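Local coordinates for botulinum neurotoxin type C1 (Clostridium botulinum, PDB 3R4S), which is the receptor-binding part of a neurotoxin classed as a metalloprotease, and probably attaches it to nerve cells, its entry depending on two ganglioside molecules, at residues A[131-136]-A[167-172]; A[251-256]-A[285-290]; A[58-63]-A[185-190]. All coordinates share one frame; numbering follows the deposited sequence.

Interaction 1: A[131-136]-A[167-172]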
loop_
_atom_site.group_PDB
_atom_site.type_symbol
_atom_site.label_atom_id
_atom_site.label_comp_id
_atom_site.label_asym_id
_atom_site.label_seq_id
_atom_site.Cartn_x
_atom_site.Cartn_y
_atom_site.Cartn_z
ATOM N N ILE A 131 -10.870 19.748 -1.180
ATOM C CA ILE A 131 -9.589 19.398 -1.780
ATOM C C ILE A 131 -9.554 17.890 -1.939
ATOM O O ILE A 131 -10.332 17.179 -1.301
ATOM C CB ILE A 131 -8.411 19.798 -0.895
ATOM C CG1 ILE A 131 -8.582 19.204 0.518
ATOM C CG2 ILE A 131 -8.289 21.305 -0.828
ATOM C CD1 ILE A 131 -7.497 19.661 1.484
ATOM N N ASN A 132 -8.645 17.384 -2.763
ATOM C CA ASN A 132 -8.667 15.955 -3.034
ATOM C C ASN A 132 -7.328 15.328 -3.381
ATOM O O ASN A 132 -6.367 16.000 -3.755
ATOM C CB ASN A 132 -9.672 15.645 -4.135
ATOM C CG ASN A 132 -9.231 16.182 -5.478
ATOM O OD1 ASN A 132 -9.758 17.185 -5.961
ATOM N ND2 ASN A 132 -8.252 15.526 -6.083
ATOM N N PHE A 133 -7.283 14.016 -3.216
ATOM C CA PHE A 133 -6.207 13.191 -3.713
ATOM C C PHE A 133 -6.833 12.416 -4.855
ATOM O O PHE A 133 -7.958 11.927 -4.723
ATOM C CB PHE A 133 -5.735 12.230 -2.608
ATOM C CG PHE A 133 -5.044 10.994 -3.117
ATOM C CD1 PHE A 133 -4.019 11.085 -4.049
ATOM C CD2 PHE A 133 -5.416 9.735 -2.652
ATOM C CE1 PHE A 133 -3.374 9.945 -4.521
ATOM C CE2 PHE A 133 -4.780 8.587 -3.114
ATOM C CZ PHE A 133 -3.752 8.691 -4.051
ATOM N N SER A 134 -6.139 12.324 -5.985
ATOM C CA SER A 134 -6.599 11.446 -7.064
ATOM C C SER A 134 -5.479 10.480 -7.412
ATOM O O SER A 134 -4.332 10.881 -7.576
ATOM C CB SER A 134 -7.043 12.232 -8.305
ATOM O OG SER A 134 -5.992 13.054 -8.788
ATOM N N TYR A 135 -5.803 9.198 -7.493
ATOM C CA TYR A 135 -4.766 8.218 -7.775
ATOM C C TYR A 135 -4.536 8.102 -9.292
ATOM O O TYR A 135 -5.387 8.524 -10.082
ATOM C CB TYR A 135 -5.060 6.876 -7.091
ATOM C CG TYR A 135 -6.175 6.023 -7.682
ATOM C CD1 TYR A 135 -5.996 5.359 -8.889
ATOM C CD2 TYR A 135 -7.378 5.828 -6.997
ATOM C CE1 TYR A 135 -6.986 4.552 -9.417
ATOM C CE2 TYR A 135 -8.386 5.016 -7.524
ATOM C CZ TYR A 135 -8.174 4.380 -8.740
ATOM O OH TYR A 135 -9.145 3.566 -9.285
ATOM N N ASP A 136 -3.376 7.576 -9.682
ATOM C CA ASP A 136 -3.005 7.448 -11.095
ATOM C C ASP A 136 -3.694 6.238 -11.700
ATOM O O ASP A 136 -3.294 5.106 -11.446
ATOM C CB ASP A 136 -1.488 7.291 -11.233
ATOM C CG ASP A 136 -1.025 7.215 -12.694
ATOM O OD1 ASP A 136 -1.823 6.842 -13.579
ATOM O OD2 ASP A 136 0.152 7.533 -12.957
ATOM N N LYS A 167 3.400 13.190 1.774
ATOM C CA LYS A 167 3.680 14.113 0.682
ATOM C C LYS A 167 2.475 14.995 0.386
ATOM O O LYS A 167 1.368 14.492 0.166
ATOM C CB LYS A 167 4.045 13.347 -0.592
ATOM C CG LYS A 167 5.528 13.335 -0.917
ATOM C CD LYS A 167 6.292 12.399 -0.010
ATOM C CE LYS A 167 7.763 12.385 -0.385
ATOM N NZ LYS A 167 7.949 12.215 -1.854
ATOM N N LEU A 168 2.702 16.304 0.360
ATOM C CA LEU A 168 1.665 17.273 -0.002
ATOM C C LEU A 168 1.155 17.026 -1.416
ATOM O O LEU A 168 1.937 16.956 -2.348
ATOM C CB LEU A 168 2.202 18.701 0.088
ATOM C CG LEU A 168 1.160 19.779 -0.226
ATOM C CD1 LEU A 168 0.046 19.758 0.814
ATOM C CD2 LEU A 168 1.819 21.165 -0.279
ATOM N N ILE A 169 -0.162 16.933 -1.564
ATOM C CA ILE A 169 -0.818 16.554 -2.820
ATOM C C ILE A 169 -1.710 17.684 -3.349
ATOM O O ILE A 169 -1.854 17.861 -4.550
ATOM C CB ILE A 169 -1.703 15.278 -2.606
ATOM C CG1 ILE A 169 -0.824 14.042 -2.395
ATOM C CG2 ILE A 169 -2.656 15.053 -3.762
ATOM C CD1 ILE A 169 0.297 13.900 -3.418
ATOM N N ASP A 170 -2.310 18.453 -2.444
ATOM C CA ASP A 170 -3.257 19.503 -2.829
ATOM C C ASP A 170 -3.286 20.576 -1.745
ATOM O O ASP A 170 -3.269 20.267 -0.551
ATOM C CB ASP A 170 -4.667 18.917 -2.999
ATOM C CG ASP A 170 -5.595 19.809 -3.826
ATOM O OD1 ASP A 170 -5.157 20.879 -4.300
ATOM O OD2 ASP A 170 -6.777 19.432 -4.012
ATOM N N THR A 171 -3.325 21.834 -2.162
ATOM C CA THR A 171 -3.364 22.960 -1.234
ATOM C C THR A 171 -4.234 24.045 -1.848
ATOM O O THR A 171 -4.186 24.268 -3.063
ATOM C CB THR A 171 -1.953 23.510 -0.920
ATOM O OG1 THR A 171 -2.065 24.689 -0.117
ATOM C CG2 THR A 171 -1.180 23.842 -2.207
ATOM N N ILE A 172 -5.051 24.679 -1.012
ATOM C CA ILE A 172 -5.956 25.745 -1.438
ATOM C C ILE A 172 -6.137 26.760 -0.310
ATOM O O ILE A 172 -6.277 26.388 0.856
ATOM C CB ILE A 172 -7.340 25.193 -1.865
ATOM C CG1 ILE A 172 -7.173 24.121 -2.945
ATOM C CG2 ILE A 172 -8.210 26.299 -2.421
ATOM C CD1 ILE A 172 -8.472 23.718 -3.649
#
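N132 and D170 join two strands that belong to different sheets of the lectin-like beta sandwich. The strand directions make an angle of 144°, and the axes approach to 6.4 Å. The polar link is made by a side chain, D170, to a backbone N-H. The side chain of D170 reaches across the gap. Its CB lies 3.5 Å from N132 O. CG is anti to the backbone N (chi1 -161°), which carries the carboxylate over the opposite strand. OD2 accepts a hydrogen bond from N132 N at 3.0 Å. The bond is nearly straight, with 170° at the hydrogen, and it uses the anti lone pair of OD2. The same oxygen also rests 3.5 Å from I131 CB.

Apolar contacts flank the bond. I131 CG2 meets I172 CG1 at 3.7 Å, and the two side chains lie alongside each other, running opposite ways. Toward F133, I169 turns its CG2 branch inward. That methyl sits 4.0 Å from F133 CA and reaches the ring obliquely, 4.2 Å from CD1.

I169 and D170 both face I162, which makes a classic beta bulge in strand 167-173. Strand 127-134 pairs with strand 116-124, where I131 bonds to F119 and F133 to L117 through the backbone. I131 also packs on M160, and F133 and I169 both touch I164 of strand 159-164. The contact thus joins the margins of the two sheets, with strands 116-124 and 159-164 as the next neighbours.

Interaction 2: A[251-256]-A[285-290]. With SLB (N-acetyl-beta-neuraminic acid), chain C.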
loop_
_atom_site.group_PDB
_atom_site.type_symbol
_atom_site.label_atom_id
_atom_site.label_comp_id
_atom_site.label_asym_id
_atom_site.label_seq_id
_atom_site.Cartn_x
_atom_site.Cartn_y
_atom_site.Cartn_z
ATOM N N GLU A 251 1.598 -17.808 -1.135
ATOM C CA GLU A 251 1.610 -17.603 -2.575
ATOM C C GLU A 251 1.478 -16.143 -2.963
ATOM O O GLU A 251 0.571 -15.460 -2.495
ATOM C CB GLU A 251 0.459 -18.376 -3.226
ATOM C CG GLU A 251 0.608 -19.883 -3.188
ATOM C CD GLU A 251 -0.445 -20.579 -4.041
ATOM O OE1 GLU A 251 -1.639 -20.196 -3.976
ATOM O OE2 GLU A 251 -0.072 -21.506 -4.783
ATOM N N TYR A 252 2.365 -15.675 -3.841
ATOM C CA TYR A 252 2.234 -14.329 -4.405
ATOM C C TYR A 252 2.362 -14.334 -5.916
ATOM O O TYR A 252 3.027 -15.205 -6.493
ATOM C CB TYR A 252 3.300 -13.384 -3.842
ATOM C CG TYR A 252 3.147 -13.053 -2.370
ATOM C CD1 TYR A 252 2.194 -12.128 -1.930
ATOM C CD2 TYR A 252 3.960 -13.655 -1.424
ATOM C CE1 TYR A 252 2.058 -11.815 -0.566
ATOM C CE2 TYR A 252 3.830 -13.359 -0.066
ATOM C CZ TYR A 252 2.887 -12.435 0.355
ATOM O OH TYR A 252 2.772 -12.157 1.704
ATOM N N TYR A 253 1.720 -13.361 -6.553
ATOM C CA TYR A 253 2.098 -12.978 -7.899
ATOM C C TYR A 253 3.225 -11.946 -7.806
ATOM O O TYR A 253 3.059 -10.855 -7.237
ATOM C CB TYR A 253 0.922 -12.385 -8.655
ATOM C CG TYR A 253 -0.174 -13.369 -8.987
ATOM C CD1 TYR A 253 0.069 -14.434 -9.845
ATOM C CD2 TYR A 253 -1.464 -13.201 -8.489
ATOM C CE1 TYR A 253 -0.929 -15.327 -10.180
ATOM C CE2 TYR A 253 -2.477 -14.088 -8.820
ATOM C CZ TYR A 253 -2.200 -15.147 -9.672
ATOM O OH TYR A 253 -3.191 -16.035 -10.010
ATOM N N MET A 254 4.374 -12.304 -8.359
ATOM C CA MET A 254 5.547 -11.453 -8.317
ATOM C C MET A 254 5.536 -10.581 -9.557
ATOM O O MET A 254 5.412 -11.091 -10.672
ATOM C CB MET A 254 6.801 -12.323 -8.273
ATOM C CG MET A 254 8.109 -11.566 -8.108
ATOM S SD MET A 254 9.483 -12.700 -7.812
ATOM C CE MET A 254 10.882 -11.570 -7.951
ATOM N N VAL A 255 5.658 -9.271 -9.369
ATOM C CA VAL A 255 5.608 -8.343 -10.494
ATOM C C VAL A 255 6.771 -7.364 -10.461
ATOM O O VAL A 255 7.303 -7.023 -9.398
ATOM C CB VAL A 255 4.297 -7.537 -10.512
ATOM C CG1 VAL A 255 3.108 -8.452 -10.771
ATOM C CG2 VAL A 255 4.115 -6.783 -9.197
ATOM N N ASN A 256 7.175 -6.920 -11.640
ATOM C CA ASN A 256 8.166 -5.873 -11.738
ATOM C C ASN A 256 7.430 -4.560 -11.898
ATOM O O ASN A 256 6.527 -4.455 -12.730
ATOM C CB ASN A 256 9.082 -6.113 -12.933
ATOM C CG ASN A 256 10.271 -5.199 -12.933
ATOM O OD1 ASN A 256 10.203 -4.078 -13.426
ATOM N ND2 ASN A 256 11.373 -5.662 -12.359
ATOM N N GLY A 285 -0.868 -16.535 -14.762
ATOM C CA GLY A 285 0.497 -17.003 -14.664
ATOM C C GLY A 285 0.838 -17.690 -13.360
ATOM O O GLY A 285 -0.036 -18.010 -12.555
ATOM N N TYR A 286 2.129 -17.914 -13.151
ATOM C CA TYR A 286 2.576 -18.694 -12.013
ATOM C C TYR A 286 2.799 -17.831 -10.784
ATOM O O TYR A 286 3.002 -16.613 -10.876
ATOM C CB TYR A 286 3.846 -19.469 -12.354
ATOM C CG TYR A 286 3.701 -20.396 -13.538
ATOM C CD1 TYR A 286 2.616 -21.259 -13.644
ATOM C CD2 TYR A 286 4.659 -20.420 -14.546
ATOM C CE1 TYR A 286 2.486 -22.117 -14.732
ATOM C CE2 TYR A 286 4.539 -21.269 -15.632
ATOM C CZ TYR A 286 3.448 -22.119 -15.719
ATOM O OH TYR A 286 3.326 -22.966 -16.797
ATOM N N LYS A 287 2.757 -18.491 -9.637
ATOM C CA LYS A 287 2.913 -17.852 -8.349
ATOM C C LYS A 287 4.253 -18.256 -7.756
ATOM O O LYS A 287 4.781 -19.322 -8.078
ATOM C CB LYS A 287 1.779 -18.324 -7.442
ATOM C CG LYS A 287 0.407 -18.142 -8.082
ATOM C CD LYS A 287 -0.579 -19.183 -7.590
ATOM C CE LYS A 287 -1.805 -19.238 -8.487
ATOM N NZ LYS A 287 -2.949 -19.929 -7.822
ATOM N N ILE A 288 4.811 -17.407 -6.902
ATOM C CA ILE A 288 5.981 -17.796 -6.121
ATOM C C ILE A 288 5.615 -17.908 -4.654
ATOM O O ILE A 288 4.616 -17.342 -4.198
ATOM C CB ILE A 288 7.169 -16.807 -6.280
ATOM C CG1 ILE A 288 6.820 -15.433 -5.728
ATOM C CG2 ILE A 288 7.601 -16.694 -7.750
ATOM C CD1 ILE A 288 6.965 -15.295 -4.224
ATOM N N ILE A 289 6.432 -18.650 -3.919
ATOM C CA ILE A 289 6.336 -18.695 -2.475
ATOM C C ILE A 289 7.724 -18.356 -1.958
ATOM O O ILE A 289 8.716 -18.879 -2.466
ATOM C CB ILE A 289 5.928 -20.100 -1.978
ATOM C CG1 ILE A 289 4.515 -20.439 -2.462
ATOM C CG2 ILE A 289 6.029 -20.175 -0.458
ATOM C CD1 ILE A 289 4.039 -21.831 -2.060
ATOM N N ILE A 290 7.791 -17.474 -0.967
ATOM C CA ILE A 290 9.064 -17.042 -0.402
ATOM C C ILE A 290 9.442 -17.934 0.770
ATOM O O ILE A 290 8.620 -18.178 1.650
ATOM C CB ILE A 290 8.975 -15.577 0.091
ATOM C CG1 ILE A 290 8.347 -14.683 -0.988
ATOM C CG2 ILE A 290 10.348 -15.057 0.498
ATOM C CD1 ILE A 290 8.028 -13.286 -0.522
HETATM C C1 SLB C . 3.869 -25.195 -22.284
HETATM C C2 SLB C . 4.559 -25.557 -20.996
HETATM C C3 SLB C . 4.639 -24.312 -20.105
HETATM C C4 SLB C . 5.447 -24.593 -18.842
HETATM C C5 SLB C . 6.830 -25.057 -19.239
HETATM C C6 SLB C . 6.721 -26.296 -20.134
HETATM C C7 SLB C . 8.114 -26.648 -20.635
HETATM C C8 SLB C . 8.120 -28.023 -21.322
HETATM C C9 SLB C . 9.521 -28.415 -21.782
HETATM C C10 SLB C . 8.656 -25.146 -17.601
HETATM C C11 SLB C . 9.105 -25.763 -16.312
HETATM N N5 SLB C . 7.448 -25.535 -18.009
HETATM O O1A SLB C . 4.486 -24.551 -23.165
HETATM O O1B SLB C . 2.673 -25.542 -22.411
HETATM O O2 SLB C . 3.759 -26.552 -20.351
HETATM O O4 SLB C . 5.569 -23.409 -18.048
HETATM O O6 SLB C . 5.859 -26.102 -21.274
HETATM O O7 SLB C . 8.495 -25.605 -21.552
HETATM O O8 SLB C . 7.612 -29.030 -20.435
HETATM O O9 SLB C . 9.765 -27.798 -23.052
HETATM O O10 SLB C . 9.349 -24.347 -18.222
HETATM O O HOH W 1 -2.718 -17.674 -12.091
HETATM O O HOH W 2 4.703 -14.851 -9.871
#
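Y252 and I288 form an antiparallel hydrogen-bonded pair in the beta-trefoil domain. Y252 N donates to I288 O at 2.8 Å, and I288 N returns a bond to Y252 O at 2.9 Å. Toward G285, segment 285-290 is loop, and two waters bridge it to strand 251-256. One accepts from M254 N and donates to Y286 O. The other donates to G285 O and hydrogen-bonds Y253 OH, lying in the plane of that ring at its edge.

Y286 points away from strand 251-256, and its OH reaches the bound N-acetyl-beta-neuraminic acid. Y286 OH and O4 of the sugar are hydrogen-bonded at 2.6 Å. A266, S268 and R269 also bind this sugar, so the segment links the trefoil framework to a sialic acid pocket.

M254 CB packs on I288 CG1 at 4.0 Å, on the side where I288 also touches F426. I288 CD1 comes to the edge of the Y252 ring. K287 lies alongside Y253, both side chains running in one direction. The extended lysine chain also passes E251, whose OE1 is 4.1 Å from K287 NZ, beyond a salt bridge. Lower on the same lysine, CG lies 3.8 Å from Y253 CE1.

Interaction 3: A[58-63]-A[185-190]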
loop_
_atom_site.group_PDB
_atom_site.type_symbol
_atom_site.label_atom_id
_atom_site.label_comp_id
_atom_site.label_asym_id
_atom_site.label_seq_id
_atom_site.Cartn_x
_atom_site.Cartn_y
_atom_site.Cartn_z
ATOM N N ARG A 58 -24.692 -2.901 7.678
ATOM C CA ARG A 58 -23.301 -2.528 7.468
ATOM C C ARG A 58 -22.754 -1.837 8.704
ATOM O O ARG A 58 -23.501 -1.228 9.471
ATOM C CB ARG A 58 -23.121 -1.660 6.224
ATOM C CG ARG A 58 -23.819 -0.319 6.254
ATOM C CD ARG A 58 -23.680 0.317 4.885
ATOM N NE ARG A 58 -24.267 1.645 4.812
ATOM C CZ ARG A 58 -25.561 1.875 4.629
ATOM N NH1 ARG A 58 -26.405 0.858 4.505
ATOM N NH2 ARG A 58 -26.012 3.123 4.569
ATOM N N GLY A 59 -21.446 -1.958 8.899
ATOM C CA GLY A 59 -20.789 -1.401 10.061
ATOM C C GLY A 59 -20.836 0.113 10.126
ATOM O O GLY A 59 -20.796 0.813 9.113
ATOM N N LYS A 60 -20.893 0.610 11.351
ATOM C CA LYS A 60 -20.980 2.028 11.622
ATOM C C LYS A 60 -20.181 2.250 12.911
ATOM O O LYS A 60 -20.463 1.620 13.925
ATOM C CB LYS A 60 -22.463 2.386 11.823
ATOM C CG LYS A 60 -22.813 3.855 11.849
ATOM C CD LYS A 60 -24.342 4.034 11.960
ATOM C CE LYS A 60 -24.731 5.500 11.997
ATOM N NZ LYS A 60 -26.201 5.705 12.207
ATOM N N VAL A 61 -19.164 3.108 12.869
ATOM C CA VAL A 61 -18.447 3.479 14.080
ATOM C C VAL A 61 -18.714 4.948 14.357
ATOM O O VAL A 61 -18.436 5.795 13.515
ATOM C CB VAL A 61 -16.932 3.251 13.958
ATOM C CG1 VAL A 61 -16.211 3.774 15.199
ATOM C CG2 VAL A 61 -16.616 1.769 13.730
ATOM N N ILE A 62 -19.263 5.248 15.531
ATOM C CA ILE A 62 -19.623 6.613 15.869
ATOM C C ILE A 62 -18.750 7.150 16.999
ATOM O O ILE A 62 -18.727 6.582 18.090
ATOM C CB ILE A 62 -21.086 6.695 16.308
ATOM C CG1 ILE A 62 -21.995 6.044 15.267
ATOM C CG2 ILE A 62 -21.485 8.131 16.560
ATOM C CD1 ILE A 62 -23.436 5.976 15.699
ATOM N N VAL A 63 -18.026 8.237 16.731
ATOM C CA VAL A 63 -17.207 8.887 17.754
ATOM C C VAL A 63 -17.910 10.163 18.196
ATOM O O VAL A 63 -18.242 11.019 17.364
ATOM C CB VAL A 63 -15.811 9.258 17.227
ATOM C CG1 VAL A 63 -14.994 9.941 18.314
ATOM C CG2 VAL A 63 -15.082 8.022 16.699
ATOM N N THR A 185 -19.568 15.063 16.538
ATOM C CA THR A 185 -19.739 13.665 16.151
ATOM C C THR A 185 -19.048 13.315 14.836
ATOM O O THR A 185 -19.167 14.046 13.852
ATOM C CB THR A 185 -21.224 13.325 16.034
ATOM O OG1 THR A 185 -21.858 13.585 17.290
ATOM C CG2 THR A 185 -21.420 11.868 15.668
ATOM N N ILE A 186 -18.327 12.196 14.829
ATOM C CA ILE A 186 -17.724 11.676 13.614
ATOM C C ILE A 186 -18.253 10.280 13.352
ATOM O O ILE A 186 -18.235 9.429 14.243
ATOM C CB ILE A 186 -16.193 11.590 13.733
ATOM C CG1 ILE A 186 -15.611 12.943 14.118
ATOM C CG2 ILE A 186 -15.585 11.060 12.438
ATOM C CD1 ILE A 186 -14.135 12.896 14.409
ATOM N N THR A 187 -18.704 10.040 12.121
ATOM C CA THR A 187 -19.325 8.766 11.772
ATOM C C THR A 187 -18.598 8.067 10.626
ATOM O O THR A 187 -18.609 8.541 9.485
ATOM C CB THR A 187 -20.801 8.955 11.376
ATOM O OG1 THR A 187 -21.485 9.651 12.422
ATOM C CG2 THR A 187 -21.470 7.606 11.158
ATOM N N PHE A 188 -17.951 6.954 10.952
ATOM C CA PHE A 188 -17.350 6.085 9.961
ATOM C C PHE A 188 -18.415 5.110 9.464
ATOM O O PHE A 188 -18.898 4.267 10.210
ATOM C CB PHE A 188 -16.180 5.302 10.560
ATOM C CG PHE A 188 -15.087 6.173 11.129
ATOM C CD1 PHE A 188 -13.885 6.343 10.444
ATOM C CD2 PHE A 188 -15.256 6.809 12.356
ATOM C CE1 PHE A 188 -12.864 7.137 10.972
ATOM C CE2 PHE A 188 -14.246 7.615 12.889
ATOM C CZ PHE A 188 -13.051 7.779 12.194
ATOM N N GLU A 189 -18.771 5.230 8.194
ATOM C CA GLU A 189 -19.741 4.334 7.584
ATOM C C GLU A 189 -19.710 4.590 6.094
ATOM O O GLU A 189 -19.637 5.746 5.665
ATOM C CB GLU A 189 -21.150 4.604 8.128
ATOM C CG GLU A 189 -22.214 3.659 7.592
ATOM C CD GLU A 189 -23.616 3.930 8.142
ATOM O OE1 GLU A 189 -23.939 5.100 8.451
ATOM O OE2 GLU A 189 -24.397 2.959 8.256
ATOM N N ILE A 190 -19.753 3.521 5.300
ATOM C CA ILE A 190 -19.730 3.680 3.848
ATOM C C ILE A 190 -21.142 3.893 3.319
ATOM O O ILE A 190 -21.910 2.940 3.188
ATOM C CB ILE A 190 -19.078 2.464 3.154
ATOM C CG1 ILE A 190 -17.718 2.168 3.797
ATOM C CG2 ILE A 190 -18.952 2.738 1.661
ATOM C CD1 ILE A 190 -17.094 0.793 3.404
HETATM O O HOH W 3 -20.252 0.975 6.398
#
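Two neighbouring antiparallel strands of the lectin-like beta sandwich meet here, with V61 paired to F188, I62 to T187 and V63 to I186. The first and last are hydrogen-bonded pairs. V61 N and F188 N each bond to the other residue's O at 2.9 Å. V63 N bonds to I186 O and I186 N to V63 O, both at 2.8 Å. I62 and T187 form the non-hydrogen-bonded pair between them.

On the G59 side of V61 a water takes over, donating to G59 O and accepting from I190 N. R58 NE makes a weak bond to I190 O, 3.1 Å away and bent to 121°. E189 OE2 lies over one face of the guanidinium, 3.7 Å from R58 NE. This is a long salt bridge of charges alone. The side chain of N191 holds both groups more directly, through R58 NH2 and E189 OE1. E189 CG is anti to the backbone N (chi1 -177°), and its carboxylate lies across the aliphatic chain of K60, with OE1 3.7 Å from K60 CE.

V61, V63, I186 and F188 share the inner face. V63, I186 and F188 meet L14, L16 or F213 of the other sheet, and V61 packs on V33. F188 presents its ring edge to strand 60-64. V61 O lies in the ring plane, 3.5 Å from F188 CD2, and V63 CG2 is 3.9 Å from F188 CE2.

From the N terminus, the chain first passes through 58-63, whose partner comes more than 120 residues later. Within that long loop, interaction 1 opens at 131-136 and closes 31 residues later at 167-172. The chain then runs from strand 167-173 to strand 185-192, which closes interaction 3. Interaction 1 is therefore nested inside interaction 3. Interaction 3 pairs strands within one sheet of the sandwich, while interaction 1 ties that sheet to the other. Interaction 2 follows in series and closes a shorter loop in the trefoil. Its centre is about 32 Å from that of interaction 1 and about 37 Å from that of interaction 3.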